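PDB 3F75: cathepsin L Propeptide, which is the mostly helical propeptide of a cathepsin L-like protein from Toxoplasma gondii, belonging to the I29 propeptide inhibitor family. Local coordinates for residues K17-H20 against F21-A24; K42-R45 against Y46-K50; D79-R83 against K84-F88. All coordinates share one frame; numbering follows the deposited sequence.

All three contacts are local, each between neighbouring turns of one helix or across a helix end. Contact 1, the first turns of helix 18-32, and contact 2, on helix 39-60, both lie mainly at the surface but meet each other where the two helices pack. Contact 3, partly buried, is set apart at the end of helix 78-84, where another protein chain covers it; its charged side reaches back to contact 2, whereas contacts 1 and 3 lie on opposite sides of the chain's centre. Their chemistry differs accordingly: an aromatic pair in contact 1, arginines gathered about an isoleucine in contact 2, and a phenylalanine under a leucine methyl in contact 3.

Contact 1: residues K17-H20 against F21-A24; sequences KEAH and FQDA
Q22 N donates to E18 O at 2.7 Å, the shortest of four successive backbone bonds joining residues 17-20 to residues 21-24. D23 N reaches A19 O at 2.9 Å and A24 N reaches H20 O at the same length. The first bond of the helix, from F21 N to the carbonyl oxygen O of the N-cap residue K17, is weak at 3.4 Å. The carboxylate of E18 looks away from its own helix to helix 39-60, where OE2 is probably hydrogen-bonded to Y46 OH and forms a salt bridge with K50 NZ. With its acid end so engaged, E18 offers Q22 its CH2: E18 CG lies 3.9 Å from Q22 NE2. The two side chains run crosswise, carboxylate and amide planes 88° apart, and Q22 OE1 comes to 3.7 Å from A19 CA. On another side of the helix H20 and F21 form a T-shaped pair, the imidazole edge directed at the phenyl face, with centroids 5.7 Å apart and planes at 62°. The first torsions of these sequence neighbours differ: H20 CG stands anti to its amide nitrogen (chi1 168°), F21 CG lies beside its own, and in this pairing the imidazole edge comes to the phenyl face. The phenyl CD2 also approaches K17 O, at 3.6 Å. Beyond the turn, F21 packs on Y46, K50 and V54, and W16 meets the imidazole ring. This is the N-terminal turn of an amphipathic helix, aromatic and acidic toward helix 39-60, in the packed pair of helices characteristic of cathepsin L-like propeptides.

Contact 2: residues K42-R45 against Y46-K50; sequences KQRR and YAIFK
I48 CD1 sits over one face of the R44 guanidinium, 3.6 Å above its plane and displaced toward the rim, with NE of R44 the closest of that group at 3.7 Å. The R44 chain, extended from CG to NE, passes I48 at a slant. R45 comes alongside I48 instead, both side chains pointing the same way, and its NH1 lies 3.5 Å from the same methyl. A bend at chi2 (-87°) turns R45 in this direction and leaves its NH2 in the plane of the R44 guanidinium, at the edge. E80 forms salt bridges with both cationic groups, through OE2 to R44 NH1 and through OE1 to R45 NH1, and E41 takes R45 NE; the shared E80, with E41 on R45, probably offsets the repulsion. The spacing of E41, R45 and F49 matches the start of the ERFNIN motif that runs along the long helix of cathepsin L-like propeptides. Toward helix 18-32 the surface is aromatic, and the rings of Y46 and F49 both meet F25 of that helix. K50 CE lies 3.5 Å above one face of the Y46 ring, off toward its rim. The backbone carries regular helical bonds, from Y46 N to K42 O at 2.8 Å and from F49 N to R45 O at 2.9 Å.

Contact 3: residues D79-R83 against K84-F88; sequences DEFRR and KYLGF
The C-terminal end of helix 78-84 gives way here to the irregular segment by which the propeptide continues along another protein chain, as in cathepsin L-like propeptides generally, and the F81 ring receives the side chains of Y85 and L86. L86 folds back so that CD1 makes a CH-pi contact with the face of the F81 ring, 4.0 Å from its centroid and 16° off the normal. Its other methyl, CD2, rests 3.9 Å from R82 CA, so the two methyls touch F81 and R82. The anti first torsion of F81 (chi1 -178°) carries its ring toward the following segment, where ring atom CD1 meets Y85 CB at 3.9 Å. F73 and an aromatic side chain of the other protein each pack edge-to-face with the buried F81 ring. Along the backbone, the helical bonding ends with a weak bond from K84 N to E80 O and a better one from Y85 N to F81 O, 3.0 Å. On the exposed flank, R82 NH2 forms a salt bridge with D79 OD1 at 3.0 Å, one turn back; the acceptor lies in the guanidinium plane, but the donor stands above the carboxylate. Past the turn, G87 and F88 form backbone hydrogen bonds with the other chain. The Y85 ring turns its edge to the helix end, CD2 lying 3.5 Å from F81 O and 3.6 Å from E80 O, both oxygens near the ring plane.

Contact 1: residues K17-H20 against F21-A24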
loop_
_atom_site.group_PDB
_atom_site.type_symbol
_atom_site.label_atom_id
_atom_site.label_comp_id
_atom_site.label_asym_id
_atom_site.label_seq_id
_atom_site.Cartn_x
_atom_site.Cartn_y
_atom_site.Cartn_z
ATOM N N LYS B 17 -32.318 12.953 -3.910
ATOM C CA LYS B 17 -33.436 12.064 -3.600
ATOM C C LYS B 17 -32.963 10.607 -3.572
ATOM O O LYS B 17 -31.853 10.286 -4.015
ATOM C CB LYS B 17 -34.566 12.229 -4.628
ATOM C CG LYS B 17 -35.176 13.636 -4.700
ATOM C CD LYS B 17 -35.897 14.048 -3.414
ATOM C CE LYS B 17 -37.088 13.148 -3.107
ATOM N NZ LYS B 17 -38.044 13.789 -2.156
ATOM N N GLU B 18 -33.822 9.737 -3.046
ATOM C CA GLU B 18 -33.538 8.301 -2.958
ATOM C C GLU B 18 -33.216 7.703 -4.331
ATOM O O GLU B 18 -32.285 6.915 -4.473
ATOM C CB GLU B 18 -34.732 7.569 -2.325
ATOM C CG GLU B 18 -34.467 6.121 -1.936
ATOM C CD GLU B 18 -33.381 5.975 -0.885
ATOM O OE1 GLU B 18 -33.204 6.900 -0.066
ATOM O OE2 GLU B 18 -32.707 4.930 -0.868
ATOM N N ALA B 19 -33.986 8.096 -5.344
ATOM C CA ALA B 19 -33.778 7.615 -6.704
ATOM C C ALA B 19 -32.371 7.915 -7.221
ATOM O O ALA B 19 -31.826 7.113 -7.971
ATOM C CB ALA B 19 -34.816 8.200 -7.638
ATOM N N HIS B 20 -31.783 9.051 -6.828
ATOM C CA HIS B 20 -30.394 9.345 -7.187
ATOM C C HIS B 20 -29.448 8.321 -6.544
ATOM O O HIS B 20 -28.568 7.775 -7.216
ATOM C CB HIS B 20 -29.960 10.760 -6.781
ATOM C CG HIS B 20 -28.480 10.971 -6.887
ATOM N ND1 HIS B 20 -27.634 10.886 -5.799
ATOM C CD2 HIS B 20 -27.685 11.190 -7.963
ATOM C CE1 HIS B 20 -26.386 11.068 -6.198
ATOM N NE2 HIS B 20 -26.391 11.257 -7.505
ATOM N N PHE B 21 -29.631 8.082 -5.246
ATOM C CA PHE B 21 -28.845 7.073 -4.540
ATOM C C PHE B 21 -29.068 5.696 -5.150
ATOM O O PHE B 21 -28.121 4.938 -5.328
ATOM C CB PHE B 21 -29.196 7.043 -3.054
ATOM C CG PHE B 21 -28.671 8.220 -2.272
ATOM C CD1 PHE B 21 -27.306 8.469 -2.193
ATOM C CD2 PHE B 21 -29.533 9.049 -1.581
ATOM C CE1 PHE B 21 -26.816 9.544 -1.453
ATOM C CE2 PHE B 21 -29.051 10.133 -0.837
ATOM C CZ PHE B 21 -27.692 10.374 -0.770
ATOM N N GLN B 22 -30.309 5.376 -5.500
ATOM C CA GLN B 22 -30.595 4.082 -6.130
ATOM C C GLN B 22 -29.881 3.927 -7.468
ATOM O O GLN B 22 -29.295 2.879 -7.740
ATOM C CB GLN B 22 -32.095 3.876 -6.301
ATOM C CG GLN B 22 -32.804 3.616 -4.974
ATOM C CD GLN B 22 -34.314 3.608 -5.096
ATOM O OE1 GLN B 22 -34.878 4.195 -6.020
ATOM N NE2 GLN B 22 -34.982 2.947 -4.155
ATOM N N ASP B 23 -29.920 4.963 -8.298
ATOM C CA ASP B 23 -29.194 4.941 -9.568
ATOM C C ASP B 23 -27.691 4.815 -9.339
ATOM O O ASP B 23 -26.996 4.083 -10.052
ATOM C CB ASP B 23 -29.440 6.215 -10.374
ATOM C CG ASP B 23 -30.851 6.317 -10.918
ATOM O OD1 ASP B 23 -31.541 5.289 -11.016
ATOM O OD2 ASP B 23 -31.258 7.444 -11.269
ATOM N N ALA B 24 -27.186 5.565 -8.375
ATOM C CA ALA B 24 -25.762 5.545 -8.093
ATOM C C ALA B 24 -25.320 4.141 -7.652
ATOM O O ALA B 24 -24.238 3.683 -8.010
ATOM C CB ALA B 24 -25.417 6.599 -7.022
#

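Contact 2: residues K42-R45 against Y46-K50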
loop_
_atom_site.group_PDB
_atom_site.type_symbol
_atom_site.label_atom_id
_atom_site.label_comp_id
_atom_site.label_asym_id
_atom_site.label_seq_id
_atom_site.Cartn_x
_atom_site.Cartn_y
_atom_site.Cartn_z
ATOM N N LYS B 42 -27.710 -6.980 0.688
ATOM C CA LYS B 42 -27.830 -5.876 -0.293
ATOM C C LYS B 42 -28.299 -4.581 0.365
ATOM O O LYS B 42 -27.742 -3.511 0.107
ATOM C CB LYS B 42 -28.765 -6.239 -1.432
ATOM C CG LYS B 42 -28.781 -5.216 -2.570
ATOM C CD LYS B 42 -29.714 -5.673 -3.651
ATOM C CE LYS B 42 -29.739 -4.738 -4.828
ATOM N NZ LYS B 42 -30.206 -5.471 -6.031
ATOM N N GLN B 43 -29.323 -4.674 1.207
ATOM C CA GLN B 43 -29.816 -3.496 1.926
ATOM C C GLN B 43 -28.745 -2.917 2.870
ATOM O O GLN B 43 -28.606 -1.708 2.935
ATOM C CB GLN B 43 -31.153 -3.764 2.654
ATOM C CG GLN B 43 -31.111 -4.801 3.744
ATOM C CD GLN B 43 -32.509 -5.293 4.235
ATOM O OE1 GLN B 43 -33.458 -5.452 3.458
ATOM N NE2 GLN B 43 -32.603 -5.568 5.529
ATOM N N ARG B 44 -27.979 -3.771 3.559
ATOM C CA ARG B 44 -26.846 -3.305 4.377
ATOM C C ARG B 44 -25.780 -2.597 3.526
ATOM O O ARG B 44 -25.285 -1.545 3.895
ATOM C CB ARG B 44 -26.193 -4.468 5.138
ATOM C CG ARG B 44 -24.879 -4.073 5.879
ATOM C CD ARG B 44 -24.060 -5.282 6.438
ATOM N NE ARG B 44 -22.795 -4.850 7.056
ATOM C CZ ARG B 44 -22.702 -4.193 8.219
ATOM N NH1 ARG B 44 -21.516 -3.831 8.690
ATOM N NH2 ARG B 44 -23.792 -3.886 8.925
ATOM N N ARG B 45 -25.423 -3.198 2.397
ATOM C CA ARG B 45 -24.396 -2.664 1.535
ATOM C C ARG B 45 -24.861 -1.370 0.846
ATOM O O ARG B 45 -24.070 -0.462 0.627
ATOM C CB ARG B 45 -23.983 -3.717 0.502
ATOM C CG ARG B 45 -23.366 -4.940 1.122
ATOM C CD ARG B 45 -21.870 -4.803 1.343
ATOM N NE ARG B 45 -21.467 -5.783 2.344
ATOM C CZ ARG B 45 -20.763 -5.535 3.440
ATOM N NH1 ARG B 45 -20.289 -4.331 3.703
ATOM N NH2 ARG B 45 -20.518 -6.527 4.277
ATOM N N TYR B 46 -26.147 -1.280 0.536
ATOM C CA TYR B 46 -26.713 -0.057 -0.013
ATOM C C TYR B 46 -26.599 1.093 0.998
ATOM O O TYR B 46 -26.205 2.221 0.639
ATOM C CB TYR B 46 -28.171 -0.293 -0.379
ATOM C CG TYR B 46 -28.908 0.922 -0.909
ATOM C CD1 TYR B 46 -28.392 1.669 -1.951
ATOM C CD2 TYR B 46 -30.146 1.286 -0.392
ATOM C CE1 TYR B 46 -29.064 2.774 -2.445
ATOM C CE2 TYR B 46 -30.829 2.379 -0.885
ATOM C CZ TYR B 46 -30.275 3.123 -1.918
ATOM O OH TYR B 46 -30.932 4.213 -2.431
ATOM N N ALA B 47 -26.928 0.796 2.254
ATOM C CA ALA B 47 -26.864 1.802 3.312
ATOM C C ALA B 47 -25.429 2.284 3.526
ATOM O O ALA B 47 -25.194 3.488 3.647
ATOM C CB ALA B 47 -27.456 1.266 4.619
ATOM N N ILE B 48 -24.475 1.354 3.539
ATOM C CA ILE B 48 -23.049 1.705 3.693
ATOM C C ILE B 48 -22.569 2.534 2.507
ATOM O O ILE B 48 -21.894 3.558 2.685
ATOM C CB ILE B 48 -22.162 0.458 3.865
ATOM C CG1 ILE B 48 -22.516 -0.240 5.173
ATOM C CG2 ILE B 48 -20.655 0.829 3.848
ATOM C CD1 ILE B 48 -21.882 -1.637 5.355
ATOM N N PHE B 49 -22.935 2.090 1.307
ATOM C CA PHE B 49 -22.633 2.813 0.071
ATOM C C PHE B 49 -23.150 4.253 0.095
ATOM O O PHE B 49 -22.407 5.191 -0.212
ATOM C CB PHE B 49 -23.208 2.080 -1.152
ATOM C CG PHE B 49 -23.093 2.872 -2.434
ATOM C CD1 PHE B 49 -21.923 2.858 -3.171
ATOM C CD2 PHE B 49 -24.163 3.637 -2.899
ATOM C CE1 PHE B 49 -21.811 3.594 -4.338
ATOM C CE2 PHE B 49 -24.059 4.363 -4.056
ATOM C CZ PHE B 49 -22.884 4.347 -4.783
ATOM N N LYS B 50 -24.413 4.427 0.463
ATOM C CA LYS B 50 -24.992 5.760 0.559
ATOM C C LYS B 50 -24.215 6.626 1.543
ATOM O O LYS B 50 -23.884 7.770 1.240
ATOM C CB LYS B 50 -26.451 5.694 1.002
ATOM C CG LYS B 50 -27.375 5.160 -0.059
ATOM C CD LYS B 50 -28.822 5.504 0.252
ATOM C CE LYS B 50 -29.391 4.695 1.403
ATOM N NZ LYS B 50 -30.787 5.149 1.697
#

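Contact 3: residues D79-R83 against K84-F88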
loop_
_atom_site.group_PDB
_atom_site.type_symbol
_atom_site.label_atom_id
_atom_site.label_comp_id
_atom_site.label_asym_id
_atom_site.label_seq_id
_atom_site.Cartn_x
_atom_site.Cartn_y
_atom_site.Cartn_z
ATOM N N ASP B 79 -14.712 -0.594 9.714
ATOM C CA ASP B 79 -14.367 -1.843 10.410
ATOM C C ASP B 79 -14.104 -2.988 9.436
ATOM O O ASP B 79 -13.144 -3.742 9.598
ATOM C CB ASP B 79 -15.485 -2.250 11.369
ATOM C CG ASP B 79 -15.456 -1.491 12.694
ATOM O OD1 ASP B 79 -14.421 -0.898 13.086
ATOM O OD2 ASP B 79 -16.491 -1.526 13.383
ATOM N N GLU B 80 -14.960 -3.121 8.423
ATOM C CA GLU B 80 -14.804 -4.185 7.433
ATOM C C GLU B 80 -13.544 -3.974 6.591
ATOM O O GLU B 80 -12.788 -4.907 6.320
ATOM C CB GLU B 80 -16.038 -4.269 6.544
ATOM C CG GLU B 80 -17.270 -4.718 7.314
ATOM C CD GLU B 80 -18.580 -4.470 6.570
ATOM O OE1 GLU B 80 -18.653 -3.569 5.712
ATOM O OE2 GLU B 80 -19.556 -5.183 6.853
ATOM N N PHE B 81 -13.326 -2.729 6.199
ATOM C CA PHE B 81 -12.139 -2.336 5.448
ATOM C C PHE B 81 -10.856 -2.695 6.208
ATOM O O PHE B 81 -9.955 -3.349 5.662
ATOM C CB PHE B 81 -12.228 -0.840 5.147
ATOM C CG PHE B 81 -11.092 -0.309 4.331
ATOM C CD1 PHE B 81 -10.825 -0.824 3.075
ATOM C CD2 PHE B 81 -10.311 0.749 4.811
ATOM C CE1 PHE B 81 -9.770 -0.312 2.304
ATOM C CE2 PHE B 81 -9.269 1.262 4.046
ATOM C CZ PHE B 81 -8.993 0.720 2.797
ATOM N N ARG B 82 -10.811 -2.319 7.479
ATOM C CA ARG B 82 -9.651 -2.546 8.337
ATOM C C ARG B 82 -9.388 -4.028 8.547
ATOM O O ARG B 82 -8.243 -4.471 8.546
ATOM C CB ARG B 82 -9.881 -1.897 9.713
ATOM C CG ARG B 82 -8.829 -2.266 10.798
ATOM C CD ARG B 82 -9.095 -1.537 12.136
ATOM N NE ARG B 82 -10.472 -1.716 12.613
ATOM C CZ ARG B 82 -10.927 -2.797 13.245
ATOM N NH1 ARG B 82 -10.127 -3.827 13.500
ATOM N NH2 ARG B 82 -12.199 -2.852 13.625
ATOM N N ARG B 83 -10.456 -4.783 8.754
ATOM C CA ARG B 83 -10.324 -6.163 9.179
ATOM C C ARG B 83 -9.766 -7.045 8.060
ATOM O O ARG B 83 -9.089 -8.026 8.340
ATOM C CB ARG B 83 -11.665 -6.722 9.697
ATOM C CG ARG B 83 -12.014 -6.358 11.141
ATOM C CD ARG B 83 -13.128 -7.264 11.689
ATOM N NE ARG B 83 -14.334 -7.235 10.853
ATOM C CZ ARG B 83 -15.431 -6.507 11.091
ATOM N NH1 ARG B 83 -15.523 -5.718 12.155
ATOM N NH2 ARG B 83 -16.450 -6.570 10.250
ATOM N N LYS B 84 -10.030 -6.709 6.806
ATOM C CA LYS B 84 -9.742 -7.660 5.724
ATOM C C LYS B 84 -8.894 -7.148 4.566
ATOM O O LYS B 84 -8.382 -7.967 3.793
ATOM C CB LYS B 84 -11.066 -8.214 5.165
ATOM C CG LYS B 84 -11.841 -9.115 6.136
ATOM C CD LYS B 84 -11.482 -10.580 6.025
ATOM C CE LYS B 84 -12.040 -11.235 4.752
ATOM N NZ LYS B 84 -11.042 -11.286 3.638
ATOM N N TYR B 85 -8.740 -5.829 4.440
ATOM C CA TYR B 85 -8.146 -5.225 3.231
ATOM C C TYR B 85 -6.800 -4.546 3.479
ATOM O O TYR B 85 -6.258 -3.901 2.571
ATOM C CB TYR B 85 -9.145 -4.251 2.558
ATOM C CG TYR B 85 -10.416 -4.938 2.127
ATOM C CD1 TYR B 85 -10.590 -5.386 0.808
ATOM C CD2 TYR B 85 -11.409 -5.234 3.060
ATOM C CE1 TYR B 85 -11.753 -6.070 0.422
ATOM C CE2 TYR B 85 -12.565 -5.925 2.691
ATOM C CZ TYR B 85 -12.737 -6.327 1.375
ATOM O OH TYR B 85 -13.895 -6.997 1.039
ATOM N N LEU B 86 -6.251 -4.726 4.684
ATOM C CA LEU B 86 -5.008 -4.088 5.076
ATOM C C LEU B 86 -3.983 -5.200 5.313
ATOM O O LEU B 86 -3.563 -5.823 4.330
ATOM C CB LEU B 86 -5.246 -3.149 6.285
ATOM C CG LEU B 86 -5.701 -1.714 5.942
ATOM C CD1 LEU B 86 -6.727 -1.705 4.848
ATOM C CD2 LEU B 86 -6.239 -0.971 7.177
ATOM N N GLY B 87 -3.573 -5.467 6.568
ATOM C CA GLY B 87 -2.813 -6.691 6.885
ATOM C C GLY B 87 -1.472 -6.591 7.606
ATOM O O GLY B 87 -0.751 -7.592 7.743
ATOM N N PHE B 88 -1.110 -5.410 8.082
ATOM C CA PHE B 88 0.147 -5.271 8.788
ATOM C C PHE B 88 -0.127 -5.533 10.250
ATOM O O PHE B 88 -0.983 -4.872 10.856
ATOM C CB PHE B 88 0.767 -3.887 8.605
ATOM C CG PHE B 88 2.027 -3.703 9.374
ATOM C CD1 PHE B 88 3.240 -4.078 8.836
ATOM C CD2 PHE B 88 1.998 -3.187 10.651
ATOM C CE1 PHE B 88 4.421 -3.936 9.550
ATOM C CE2 PHE B 88 3.180 -3.014 11.373
ATOM C CZ PHE B 88 4.392 -3.392 10.823
#